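Local coordinates for ribonuclease mar1, putative (Trypanosoma cruzi, PDB 1YZV), which is of unknown function but belongs to the isochorismatase superfamily, and so probably hydrolyses a small molecule, although it has been named a putative ribonuclease, at residues Leu12-His15 / Tyr16-Lys20; Gln100-Pro103 / Leu104-Pro108; Thr120-Cys123 / Ile124-Ala128; Ala129-Asp133 / Met134-Val138. All coordinates share one frame; numbering follows the deposited sequence.

How the contacts relate
The four contacts follow one another along the chain, each a local turn or helix segment of one alpha/beta fold built round a parallel sheet. Contact 1 leads into strand 20-26, contact 2 forms the short helix before strand 110-118, and contacts 3 and 4 share helix 120-133, contact 4 leading into strand 137-146. Contact 4 brings them together: its centre lies about 12 Å from those of contacts 2 and 3 and about 16 Å from that of contact 1, to which the L12 carbonyl and K137 NZ give a probable hydrogen bond. Contacts 1 and 3, centres about 23 Å apart, do not touch. Contacts 3 and 4 meet the third subunit, so this helix lies at an interface.

Contact 1 (Leu12-His15 / Tyr16-Lys20); sequences LLKH and YGSCK
The imidazole of H15 leans over one face of the phenol ring of Y16, the two side chains running side by side. H15 CE1 makes the close approach, 3.3 Å from Y16 CE2 and displaced toward the rim of the ring. With centroids 4.3 Å apart and planes inclined at 35°, the pair is oblique. The Y16 ring also makes an edge-to-face pair with H60. At the edge of the imidazole stands the amide of G17, whose N donates to H15 ND1 over 3.1 Å in an almost straight bond (175°), a little tilted from the ring plane. Swinging CG away from the backbone N and beside the carbonyl carbon (chi1 -171°) brings the H15 ring forward over the residues that follow. Because ND1 accepts, the proton is probably on NE2, which pairs with D186 OD2, while Y16 OH bonds to OD1 of the same carboxylate, a shared partner that would help to fix both rings.

Next to the rings the chain reverses in a type I beta turn over H15-S18, closed by S18 N to H15 O at 2.8 Å. The extended chain of K14 passes alongside S18, with K14 CD 3.6 Å from S18 OG, and K14 CB rests 4.1 Å from C19 SG.

The turn leads into strand 20-26. K14, in a salt bridge with E111, and C19, touching E111 and Q112, attach it to strand 110-118; at helix 173-181, Y16 touches L181 and shares a backbone hydrogen bond with L180.

Contact 2 (Gln100-Pro103 / Leu104-Pro108); sequences QVMP and LVDLP
A weakly bonded single helical turn, about 102-105, and the inverse gamma turn centred on D106 that ends it define this contact, a compact example of how a short helix is stopped before a strand. M102 O carries the turn: it accepts from V105 N at 3.2 Å and from D106 N at 2.7 Å. The two donors differ in approach, V105 N lying well above the carbonyl plane and D106 N nearly along the C=O axis. One residue earlier, L104 N bonds to V101 O over 2.9 Å. P103, which has no N-H to give, fits within this first turn without costing a bond. The gamma turn itself is closed weakly, L107 N reaching V105 O at 2.8 Å.

Side chains meet at a spacing of four residues. D106 CB sits 3.0 Å from M102 O, and CG, turned anti to the backbone N (chi1 -167°), is carried beside the end of M102. The methionine bends at both chi2 (-72°) and chi3 (-78°), so that its CE methyl curls back to 3.9 Å from D106 OD2. On another flank V101 CG1 and V105 CG1 meet loosely at 4.3 Å, while L107 CD1 lies 3.6 Å from P103 O.

Along the chain the turn comes between strands 87-91 and 110-118, and it packs side chains on both. L104 rests on H87 and F89 of the first, and V105 packs against V110 and V113 of the second. M134, beyond the end of helix 120-133, touches M102, V105 and D106, and K136 NZ binds V105 O.

Contact 3 (Thr120-Cys123 / Ile124-Ala128); sequences THVC and ILQTA
T120 and L125 are joined across a widened, pi-type turn: L125 N donates to T120 O over 3.0 Å, while I124 CB rests 3.5 Å from the same oxygen. H121 comes next, and its carbonyl is thus passed over by the helix amides. A water donates to H121 O at 2.8 Å and accepts from Q126 NE2, and S175 of the third subunit also bonds to H121 O. V122 restores the normal helical spacing, its O taking Q126 N nearly head-on at 2.9 Å, with Q126 CG 3.2 Å from that oxygen. Finally C123 O is gripped twice by T127, by N at 3.0 Å and by OG1 at 2.6 Å, from opposite faces of the carbonyl; chi1 of -58° sets the hydroxyl beside its own backbone N, where it can turn back along the helix.

Hydrolases of this superfamily carry their nucleophilic cysteine at the start of the equivalent helix, and C123, next to D27, is consistent with that place. Helix 120-133 lies between strands 110-118 and 137-146 in a beta-alpha-beta unit: I124 and T127 cover L115, T120 meets helix 150-161, and Q126 NE2 bonds to M178 O of the third subunit.

Contact 4 (Ala129-Asp133 / Met134-Val138); sequences AALLD and MKKKV
L131 and L132 pair with K136 and K135 in a Schellman motif, which closes helix 120-133 and turns the chain into strand 137-146 of a beta-alpha-beta unit. Two backbone bonds define it: K136 N donates to L131 O over 3.1 Å, and inside this loop K135 N donates to L132 O at 3.0 Å, from well above the carbonyl plane. K135 makes the reversal possible with a positive phi of 62°. Just before it, M134 N still makes a helical bond to A130 O at 3.1 Å, with a second, weak link to L131 O.

Apolar contacts join the last helical turn to the strand it leads into. V138 points back toward the helix and sends one methyl to each leucine, CG2 lying 3.9 Å from L131 CD1 and CG1 4.1 Å from L132 CD2; both leucines meet it at about a right angle. V138 also touches L115 of strand 110-118 and C168 of strand 168-171. The other methyl of L131, CD2, meets the thioether and aliphatic part of the loop: 4.4 Å from M134 SD and 4.3 Å from K136 CG.

K136 bends at chi2 (-66°), and its NZ bonds V110 O as well as V105 O. Its own carbonyl oxygen, K136 O, is touched by L132 CD2 at 3.9 Å.

Contact 1 (Leu12-His15 / Tyr16-Lys20)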
loop_
_atom_site.group_PDB
_atom_site.type_symbol
_atom_site.label_atom_id
_atom_site.label_comp_id
_atom_site.label_asym_id
_atom_site.label_seq_id
_atom_site.Cartn_x
_atom_site.Cartn_y
_atom_site.Cartn_z
ATOM N N LEU A 12 -7.694 6.750 -15.123
ATOM C CA LEU A 12 -9.023 6.419 -14.662
ATOM C C LEU A 12 -9.825 5.928 -15.855
ATOM O O LEU A 12 -9.356 6.028 -16.999
ATOM C CB LEU A 12 -9.675 7.658 -14.071
ATOM C CG LEU A 12 -9.022 8.225 -12.792
ATOM C CD1 LEU A 12 -9.675 9.515 -12.449
ATOM C CD2 LEU A 12 -9.077 7.230 -11.659
ATOM N N LEU A 13 -11.047 5.446 -15.599
ATOM C CA LEU A 13 -11.957 5.078 -16.680
ATOM C C LEU A 13 -12.159 6.302 -17.574
ATOM O O LEU A 13 -12.162 7.431 -17.098
ATOM C CB LEU A 13 -13.307 4.650 -16.115
ATOM C CG LEU A 13 -13.320 3.321 -15.364
ATOM C CD1 LEU A 13 -14.579 3.234 -14.534
ATOM C CD2 LEU A 13 -13.218 2.148 -16.334
ATOM N N LYS A 14 -12.217 6.069 -18.869
ATOM C CA LYS A 14 -12.590 7.092 -19.841
ATOM C C LYS A 14 -14.096 7.342 -19.749
ATOM O O LYS A 14 -14.889 6.500 -19.220
ATOM C CB LYS A 14 -12.247 6.637 -21.260
ATOM C CG LYS A 14 -10.731 6.521 -21.525
ATOM C CD LYS A 14 -10.409 6.148 -22.968
ATOM C CE LYS A 14 -8.898 6.098 -23.209
ATOM N NZ LYS A 14 -8.545 5.492 -24.541
ATOM N N HIS A 15 -14.487 8.502 -20.260
ATOM C CA HIS A 15 -15.870 8.872 -20.367
ATOM C C HIS A 15 -16.592 7.829 -21.209
ATOM O O HIS A 15 -16.010 7.288 -22.179
ATOM C CB HIS A 15 -15.998 10.261 -21.014
ATOM C CG HIS A 15 -17.380 10.800 -20.969
ATOM N ND1 HIS A 15 -18.359 10.404 -21.860
ATOM C CD2 HIS A 15 -17.975 11.657 -20.108
ATOM C CE1 HIS A 15 -19.498 10.996 -21.543
ATOM N NE2 HIS A 15 -19.302 11.720 -20.452
ATOM N N TYR A 16 -17.836 7.535 -20.821
ATOM C CA TYR A 16 -18.578 6.471 -21.432
ATOM C C TYR A 16 -18.698 6.563 -22.944
ATOM O O TYR A 16 -18.869 5.514 -23.606
ATOM C CB TYR A 16 -19.971 6.300 -20.818
ATOM C CG TYR A 16 -20.930 7.451 -21.026
ATOM C CD1 TYR A 16 -21.648 7.585 -22.215
ATOM C CD2 TYR A 16 -21.165 8.369 -20.011
ATOM C CE1 TYR A 16 -22.527 8.661 -22.430
ATOM C CE2 TYR A 16 -22.076 9.419 -20.185
ATOM C CZ TYR A 16 -22.800 9.532 -21.394
ATOM O OH TYR A 16 -23.658 10.612 -21.576
ATOM N N GLY A 17 -18.657 7.770 -23.506
ATOM C CA GLY A 17 -18.698 7.878 -24.968
ATOM C C GLY A 17 -17.387 7.619 -25.696
ATOM O O GLY A 17 -17.341 7.539 -26.910
ATOM N N SER A 18 -16.292 7.602 -24.965
ATOM C CA SER A 18 -14.977 7.427 -25.535
ATOM C C SER A 18 -14.730 5.986 -26.052
ATOM O O SER A 18 -13.921 5.731 -26.923
ATOM C CB SER A 18 -13.968 7.791 -24.431
ATOM O OG SER A 18 -12.717 8.122 -24.953
ATOM N N CYS A 19 -15.309 5.028 -25.366
ATOM C CA CYS A 19 -15.106 3.627 -25.648
ATOM C C CYS A 19 -16.277 2.925 -25.011
ATOM O O CYS A 19 -17.050 3.547 -24.270
ATOM C CB CYS A 19 -13.787 3.151 -25.065
ATOM S SG CYS A 19 -13.625 3.285 -23.229
ATOM N N LYS A 20 -16.453 1.658 -25.323
ATOM C CA LYS A 20 -17.451 0.860 -24.657
ATOM C C LYS A 20 -16.912 0.226 -23.352
ATOM O O LYS A 20 -15.695 0.056 -23.199
ATOM C CB LYS A 20 -17.926 -0.179 -25.621
ATOM C CG LYS A 20 -19.142 -0.913 -25.206
ATOM C CD LYS A 20 -19.906 -1.329 -26.482
ATOM C CE LYS A 20 -20.951 -2.377 -26.149
ATOM N NZ LYS A 20 -21.747 -2.775 -27.363
#

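Contact 2 (Gln100-Pro103 / Leu104-Pro108)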
loop_
_atom_site.group_PDB
_atom_site.type_symbol
_atom_site.label_atom_id
_atom_site.label_comp_id
_atom_site.label_asym_id
_atom_site.label_seq_id
_atom_site.Cartn_x
_atom_site.Cartn_y
_atom_site.Cartn_z
ATOM N N GLN A 100 -17.437 -18.194 -24.580
ATOM C CA GLN A 100 -18.680 -17.465 -24.860
ATOM C C GLN A 100 -18.657 -15.961 -24.510
ATOM O O GLN A 100 -19.522 -15.175 -24.962
ATOM C CB GLN A 100 -19.830 -18.109 -24.097
ATOM C CG GLN A 100 -20.425 -19.346 -24.784
ATOM C CD GLN A 100 -21.702 -19.819 -24.094
ATOM O OE1 GLN A 100 -21.667 -20.300 -22.945
ATOM N NE2 GLN A 100 -22.849 -19.606 -24.755
ATOM N N VAL A 101 -17.796 -15.610 -23.562
ATOM C CA VAL A 101 -17.617 -14.213 -23.150
ATOM C C VAL A 101 -16.694 -13.416 -24.072
ATOM O O VAL A 101 -16.936 -12.239 -24.337
ATOM C CB VAL A 101 -17.084 -14.171 -21.695
ATOM C CG1 VAL A 101 -16.623 -12.755 -21.288
ATOM C CG2 VAL A 101 -18.161 -14.701 -20.772
ATOM N N MET A 102 -15.733 -14.101 -24.686
ATOM C CA MET A 102 -14.707 -13.453 -25.481
ATOM C C MET A 102 -15.216 -12.593 -26.644
ATOM O O MET A 102 -14.703 -11.498 -26.824
ATOM C CB MET A 102 -13.675 -14.495 -25.961
ATOM C CG MET A 102 -12.800 -15.013 -24.844
ATOM S SD MET A 102 -11.591 -13.789 -24.274
ATOM C CE MET A 102 -10.317 -13.855 -25.537
ATOM N N PRO A 103 -16.242 -13.041 -27.403
ATOM C CA PRO A 103 -16.796 -12.190 -28.472
ATOM C C PRO A 103 -17.517 -10.911 -27.985
ATOM O O PRO A 103 -17.961 -10.074 -28.805
ATOM C CB PRO A 103 -17.813 -13.102 -29.170
ATOM C CG PRO A 103 -17.589 -14.494 -28.610
ATOM C CD PRO A 103 -16.967 -14.317 -27.275
ATOM N N LEU A 104 -17.701 -10.797 -26.675
ATOM C CA LEU A 104 -18.333 -9.618 -26.078
ATOM C C LEU A 104 -17.336 -8.566 -25.633
ATOM O O LEU A 104 -17.692 -7.394 -25.550
ATOM C CB LEU A 104 -19.199 -10.030 -24.883
ATOM C CG LEU A 104 -20.699 -10.292 -25.077
ATOM C CD1 LEU A 104 -21.084 -10.618 -26.440
ATOM C CD2 LEU A 104 -21.183 -11.366 -24.107
ATOM N N VAL A 105 -16.106 -8.971 -25.346
ATOM C CA VAL A 105 -15.097 -8.078 -24.799
ATOM C C VAL A 105 -13.828 -8.030 -25.636
ATOM O O VAL A 105 -13.082 -7.060 -25.565
ATOM C CB VAL A 105 -14.747 -8.513 -23.317
ATOM C CG1 VAL A 105 -14.097 -9.893 -23.259
ATOM C CG2 VAL A 105 -13.844 -7.515 -22.645
ATOM N N ASP A 106 -13.535 -9.096 -26.387
ATOM C CA ASP A 106 -12.330 -9.117 -27.244
ATOM C C ASP A 106 -12.595 -8.307 -28.522
ATOM O O ASP A 106 -12.468 -8.817 -29.629
ATOM C CB ASP A 106 -11.961 -10.560 -27.589
ATOM C CG ASP A 106 -10.580 -10.710 -28.192
ATOM O OD1 ASP A 106 -9.670 -9.873 -27.944
ATOM O OD2 ASP A 106 -10.376 -11.778 -28.810
ATOM N N LEU A 107 -13.023 -7.064 -28.353
ATOM C CA LEU A 107 -13.259 -6.107 -29.462
ATOM C C LEU A 107 -12.502 -4.837 -29.094
ATOM O O LEU A 107 -12.495 -4.452 -27.940
ATOM C CB LEU A 107 -14.756 -5.787 -29.587
ATOM C CG LEU A 107 -15.718 -6.967 -29.822
ATOM C CD1 LEU A 107 -17.180 -6.631 -29.505
ATOM C CD2 LEU A 107 -15.590 -7.436 -31.268
ATOM N N PRO A 108 -11.840 -4.182 -30.062
ATOM C CA PRO A 108 -11.051 -2.986 -29.744
ATOM C C PRO A 108 -11.851 -1.830 -29.084
ATOM O O PRO A 108 -11.312 -1.144 -28.242
ATOM C CB PRO A 108 -10.484 -2.575 -31.118
ATOM C CG PRO A 108 -11.432 -3.060 -32.069
ATOM C CD PRO A 108 -11.837 -4.429 -31.514
#

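Contact 3 (Thr120-Cys123 / Ile124-Ala128)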
loop_
_atom_site.group_PDB
_atom_site.type_symbol
_atom_site.label_atom_id
_atom_site.label_comp_id
_atom_site.label_asym_id
_atom_site.label_seq_id
_atom_site.Cartn_x
_atom_site.Cartn_y
_atom_site.Cartn_z
ATOM N N THR A 120 -13.459 -12.550 -4.146
ATOM C CA THR A 120 -12.391 -11.564 -4.436
ATOM C C THR A 120 -11.049 -12.215 -4.802
ATOM O O THR A 120 -10.419 -11.829 -5.767
ATOM C CB THR A 120 -12.213 -10.594 -3.255
ATOM O OG1 THR A 120 -13.502 -10.117 -2.828
ATOM C CG2 THR A 120 -11.345 -9.382 -3.648
ATOM N N HIS A 121 -10.664 -13.260 -4.060
ATOM C CA HIS A 121 -9.365 -13.890 -4.180
ATOM C C HIS A 121 -9.332 -15.037 -5.158
ATOM O O HIS A 121 -8.291 -15.687 -5.342
ATOM C CB HIS A 121 -8.874 -14.360 -2.806
ATOM C CG HIS A 121 -9.722 -15.421 -2.184
ATOM N ND1 HIS A 121 -11.053 -15.226 -1.896
ATOM C CD2 HIS A 121 -9.437 -16.704 -1.826
ATOM C CE1 HIS A 121 -11.569 -16.362 -1.457
ATOM N NE2 HIS A 121 -10.595 -17.247 -1.327
ATOM N N VAL A 122 -10.476 -15.335 -5.760
ATOM C CA VAL A 122 -10.550 -16.433 -6.744
ATOM C C VAL A 122 -11.024 -15.968 -8.116
ATOM O O VAL A 122 -10.242 -15.468 -8.926
ATOM C CB VAL A 122 -11.366 -17.637 -6.208
ATOM C CG1 VAL A 122 -11.376 -18.816 -7.216
ATOM C CG2 VAL A 122 -10.744 -18.122 -4.890
ATOM N N CYS A 123 -12.324 -15.944 -8.324
ATOM C CA CYS A 123 -12.846 -15.538 -9.630
ATOM C C CYS A 123 -12.577 -14.074 -10.008
ATOM O O CYS A 123 -12.195 -13.771 -11.143
ATOM C CB CYS A 123 -14.339 -15.967 -9.733
ATOM S SG CYS A 123 -14.523 -17.898 -9.666
ATOM N N ILE A 124 -12.691 -13.147 -9.058
ATOM C CA ILE A 124 -12.419 -11.775 -9.353
ATOM C C ILE A 124 -10.931 -11.546 -9.666
ATOM O O ILE A 124 -10.591 -10.900 -10.652
ATOM C CB ILE A 124 -12.809 -10.840 -8.188
ATOM C CG1 ILE A 124 -14.267 -11.027 -7.833
ATOM C CG2 ILE A 124 -12.390 -9.377 -8.477
ATOM C CD1 ILE A 124 -15.131 -10.323 -8.675
ATOM N N LEU A 125 -10.068 -11.964 -8.758
ATOM C CA LEU A 125 -8.647 -11.894 -8.962
ATOM C C LEU A 125 -8.202 -12.456 -10.318
ATOM O O LEU A 125 -7.389 -11.831 -11.011
ATOM C CB LEU A 125 -7.923 -12.657 -7.855
ATOM C CG LEU A 125 -6.393 -12.623 -7.901
ATOM C CD1 LEU A 125 -5.890 -11.212 -7.778
ATOM C CD2 LEU A 125 -5.753 -13.534 -6.837
ATOM N N GLN A 126 -8.565 -13.708 -10.591
ATOM C CA GLN A 126 -8.171 -14.352 -11.827
ATOM C C GLN A 126 -8.747 -13.700 -13.108
ATOM O O GLN A 126 -8.099 -13.689 -14.141
ATOM C CB GLN A 126 -8.453 -15.875 -11.801
ATOM C CG GLN A 126 -7.721 -16.541 -10.640
ATOM C CD GLN A 126 -7.683 -18.019 -10.686
ATOM O OE1 GLN A 126 -7.722 -18.634 -11.771
ATOM N NE2 GLN A 126 -7.595 -18.631 -9.502
ATOM N N THR A 127 -9.946 -13.153 -13.021
ATOM C CA THR A 127 -10.539 -12.391 -14.128
ATOM C C THR A 127 -9.743 -11.117 -14.403
ATOM O O THR A 127 -9.476 -10.785 -15.550
ATOM C CB THR A 127 -12.042 -12.082 -13.846
ATOM O OG1 THR A 127 -12.776 -13.304 -13.638
ATOM C CG2 THR A 127 -12.681 -11.295 -14.981
ATOM N N ALA A 128 -9.375 -10.386 -13.352
ATOM C CA ALA A 128 -8.565 -9.180 -13.499
ATOM C C ALA A 128 -7.256 -9.519 -14.204
ATOM O O ALA A 128 -6.857 -8.810 -15.122
ATOM C CB ALA A 128 -8.266 -8.522 -12.144
HETATM O O HOH W 1 -7.156 -17.732 -6.872
#

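Contact 4 (Ala129-Asp133 / Met134-Val138)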
loop_
_atom_site.group_PDB
_atom_site.type_symbol
_atom_site.label_atom_id
_atom_site.label_comp_id
_atom_site.label_asym_id
_atom_site.label_seq_id
_atom_site.Cartn_x
_atom_site.Cartn_y
_atom_site.Cartn_z
ATOM N N ALA A 129 -6.592 -10.571 -13.748
ATOM C CA ALA A 129 -5.347 -10.978 -14.342
ATOM C C ALA A 129 -5.519 -11.304 -15.817
ATOM O O ALA A 129 -4.680 -10.925 -16.637
ATOM C CB ALA A 129 -4.750 -12.184 -13.580
ATOM N N ALA A 130 -6.554 -12.074 -16.142
ATOM C CA ALA A 130 -6.847 -12.446 -17.539
ATOM C C ALA A 130 -7.136 -11.213 -18.436
ATOM O O ALA A 130 -6.635 -11.117 -19.559
ATOM C CB ALA A 130 -8.022 -13.426 -17.576
ATOM N N LEU A 131 -7.879 -10.235 -17.913
ATOM C CA LEU A 131 -8.135 -8.996 -18.614
ATOM C C LEU A 131 -6.859 -8.187 -18.803
ATOM O O LEU A 131 -6.626 -7.608 -19.868
ATOM C CB LEU A 131 -9.201 -8.149 -17.875
ATOM C CG LEU A 131 -10.599 -8.758 -17.944
ATOM C CD1 LEU A 131 -11.493 -8.112 -16.903
ATOM C CD2 LEU A 131 -11.195 -8.581 -19.374
ATOM N N LEU A 132 -5.979 -8.224 -17.820
ATOM C CA LEU A 132 -4.718 -7.526 -17.979
ATOM C C LEU A 132 -3.892 -8.183 -19.075
ATOM O O LEU A 132 -3.232 -7.483 -19.846
ATOM C CB LEU A 132 -3.926 -7.487 -16.689
ATOM C CG LEU A 132 -4.363 -6.494 -15.598
ATOM C CD1 LEU A 132 -3.428 -6.644 -14.429
ATOM C CD2 LEU A 132 -4.356 -5.059 -16.158
ATOM N N ASP A 133 -3.952 -9.505 -19.163
ATOM C CA ASP A 133 -3.306 -10.194 -20.262
ATOM C C ASP A 133 -3.845 -9.792 -21.620
ATOM O O ASP A 133 -3.125 -9.922 -22.586
ATOM C CB ASP A 133 -3.426 -11.709 -20.128
ATOM C CG ASP A 133 -2.509 -12.263 -19.078
ATOM O OD1 ASP A 133 -1.490 -11.593 -18.790
ATOM O OD2 ASP A 133 -2.794 -13.372 -18.554
ATOM N N MET A 134 -5.117 -9.421 -21.707
ATOM C CA MET A 134 -5.726 -8.938 -22.957
ATOM C C MET A 134 -5.515 -7.436 -23.219
ATOM O O MET A 134 -6.143 -6.874 -24.117
ATOM C CB MET A 134 -7.230 -9.161 -22.897
ATOM C CG MET A 134 -7.624 -10.594 -22.917
ATOM S SD MET A 134 -9.377 -10.836 -22.626
ATOM C CE MET A 134 -10.063 -9.996 -24.047
ATOM N N LYS A 135 -4.746 -6.781 -22.348
ATOM C CA LYS A 135 -4.442 -5.354 -22.412
ATOM C C LYS A 135 -5.695 -4.494 -22.284
ATOM O O LYS A 135 -5.790 -3.426 -22.876
ATOM C CB LYS A 135 -3.614 -5.015 -23.661
ATOM C CG LYS A 135 -2.280 -5.787 -23.723
ATOM C CD LYS A 135 -1.488 -5.390 -24.979
ATOM C CE LYS A 135 -0.300 -6.363 -25.325
ATOM N NZ LYS A 135 0.275 -6.127 -26.743
ATOM N N LYS A 136 -6.631 -4.932 -21.444
ATOM C CA LYS A 136 -7.793 -4.129 -21.115
ATOM C C LYS A 136 -7.529 -3.379 -19.797
ATOM O O LYS A 136 -6.787 -3.852 -18.942
ATOM C CB LYS A 136 -9.027 -5.020 -20.969
ATOM C CG LYS A 136 -9.348 -5.934 -22.168
ATOM C CD LYS A 136 -9.731 -5.133 -23.386
ATOM C CE LYS A 136 -10.112 -6.014 -24.562
ATOM N NZ LYS A 136 -10.653 -5.173 -25.705
ATOM N N LYS A 137 -8.196 -2.249 -19.621
ATOM C CA LYS A 137 -8.255 -1.542 -18.341
ATOM C C LYS A 137 -9.297 -2.247 -17.517
ATOM O O LYS A 137 -10.332 -2.678 -18.041
ATOM C CB LYS A 137 -8.667 -0.064 -18.556
ATOM C CG LYS A 137 -8.794 0.761 -17.212
ATOM C CD LYS A 137 -9.174 2.228 -17.485
ATOM C CE LYS A 137 -7.966 3.090 -17.941
ATOM N NZ LYS A 137 -8.394 4.205 -18.875
ATOM N N VAL A 138 -8.985 -2.506 -16.264
ATOM C CA VAL A 138 -9.947 -3.172 -15.381
ATOM C C VAL A 138 -10.007 -2.474 -14.014
ATOM O O VAL A 138 -8.977 -2.122 -13.428
ATOM C CB VAL A 138 -9.718 -4.733 -15.307
ATOM C CG1 VAL A 138 -8.324 -5.095 -15.051
ATOM C CG2 VAL A 138 -10.641 -5.398 -14.279
#